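Local coordinates for lectin CEL-IV, C-type (Cucumaria echinata, PDB 3ALU), which binds galactose-containing sugars such as raffinose through calcium, as a tetrameric C-type lectin that carries the EPN carbohydrate recognition motif, at the interface of chains A and B. Numbering follows the deposited sequence. Chains: chain A/B, Lectin CEL-IV, C-type.

The interface of chains A and B. Residues chain A 38-41, 46; chain B 38, 47, 151-153.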
# COMPACT_ATOMS: atom_id res chain seq x y z
N LEU A 38 0.11 10.73 13.66
CA LEU A 38 0.60 9.36 13.52
C LEU A 38 0.79 8.84 14.93
O LEU A 38 1.49 9.45 15.75
CB LEU A 38 1.91 9.37 12.75
CG LEU A 38 2.47 8.22 11.93
CD1 LEU A 38 3.81 7.72 12.43
CD2 LEU A 38 1.53 7.12 11.53
N ALA A 39 0.14 7.72 15.23
CA ALA A 39 0.20 7.22 16.58
C ALA A 39 0.74 5.80 16.52
O ALA A 39 0.53 5.10 15.52
CB ALA A 39 -1.18 7.23 17.21
N SER A 40 1.42 5.37 17.57
CA SER A 40 1.74 3.96 17.70
C SER A 40 0.44 3.20 18.00
O SER A 40 -0.56 3.78 18.50
CB SER A 40 2.76 3.75 18.82
OG SER A 40 2.07 3.73 20.07
N CYS A 41 0.42 1.92 17.67
CA CYS A 41 -0.79 1.13 17.92
C CYS A 41 -1.09 0.97 19.41
O CYS A 41 -2.26 0.81 19.78
CB CYS A 41 -0.70 -0.22 17.23
SG CYS A 41 -0.62 -0.05 15.44
N LEU A 46 3.24 10.00 17.87
CA LEU A 46 4.62 10.01 17.45
C LEU A 46 4.95 11.24 16.64
O LEU A 46 6.09 11.79 16.71
CB LEU A 46 4.90 8.77 16.60
CG LEU A 46 4.70 7.42 17.28
CD1 LEU A 46 5.15 6.33 16.30
CD2 LEU A 46 5.45 7.38 18.60
N LEU B 38 11.44 2.99 12.76
CA LEU B 38 10.63 3.91 11.99
C LEU B 38 11.19 5.29 12.22
O LEU B 38 11.42 5.69 13.37
CB LEU B 38 9.20 3.85 12.53
CG LEU B 38 7.92 4.15 11.71
CD1 LEU B 38 7.00 5.20 12.35
CD2 LEU B 38 8.08 4.33 10.23
N ALA B 47 10.25 5.35 16.34
CA ALA B 47 9.83 4.12 17.02
C ALA B 47 10.77 3.00 16.64
O ALA B 47 11.55 3.11 15.69
CB ALA B 47 8.38 3.77 16.67
N CYS B 151 4.35 -0.55 14.79
CA CYS B 151 2.94 -0.57 14.40
C CYS B 151 2.41 0.84 14.58
O CYS B 151 2.39 1.34 15.70
CB CYS B 151 2.17 -1.48 15.37
SG CYS B 151 0.45 -1.73 14.90
N VAL B 152 2.00 1.46 13.50
CA VAL B 152 1.52 2.86 13.58
C VAL B 152 0.31 3.03 12.70
O VAL B 152 0.06 2.25 11.75
CB VAL B 152 2.58 3.89 13.13
CG1 VAL B 152 3.82 3.83 14.00
CG2 VAL B 152 2.97 3.70 11.64
N HIS B 153 -0.46 4.07 12.98
CA HIS B 153 -1.61 4.35 12.17
C HIS B 153 -1.85 5.85 12.23
O HIS B 153 -1.40 6.52 13.18
CB HIS B 153 -2.83 3.59 12.71
CG HIS B 153 -3.32 4.05 14.04
ND1 HIS B 153 -2.74 3.64 15.23
CD2 HIS B 153 -4.37 4.84 14.38
CE1 HIS B 153 -3.40 4.19 16.24
NE2 HIS B 153 -4.39 4.92 15.75
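A:Cys41 and B:Cys151 are joined by an interchain disulfide, with SG bonded to SG at 2.1 Å. The two cysteines reach the bond differently. In B:Cys151, SG lies anti to the backbone N (chi1 -174°). In A:Cys41, SG lies beside its own N (chi1 -64°). The interface is two-fold symmetric, so the same link recurs with the chains exchanged.

Next to the disulfide, strand 36-40 of chain A pairs antiparallel with the B strand 152-156. This makes an interchain beta pairing. A:Ala39 and B:His153 exchange two backbone hydrogen bonds. A:Ala39 N gives to B:His153 O at 2.8 Å, and B:His153 N gives to A:Ala39 O at 2.9 Å. A third bond runs from A:Cys41 N to B:Cys151 O at 2.8 Å. Here the donor stands above the carbonyl plane. This bond ties together the backbones of the two linked cysteines.

Apolar side chains pack beside the paired strands. B:Val152 touches both A:Leu38 and A:Leu46, with a different methyl for each. Its CG1 meets A:Leu46 CD1 at 3.7 Å, and the two side chains cross at about a right angle. Its CG2 meets A:Leu38 CD2, also at 3.7 Å. The tip of A:Leu46 extends on toward the methyl of B:Ala47. The B:His153 ring turns to the other side of the strand pair from B:Val152, and its ring atom CE1 lies 3.9 Å from A:Ala39 CB.

The disulfide joins the two chains covalently, and the strand pairing adds to it. Together they probably help build the tetramer. A:Leu38 and B:Leu38 meet tip to tip, CD1 of A:Leu38 lying 4.1 Å from CD1 of B:Leu38.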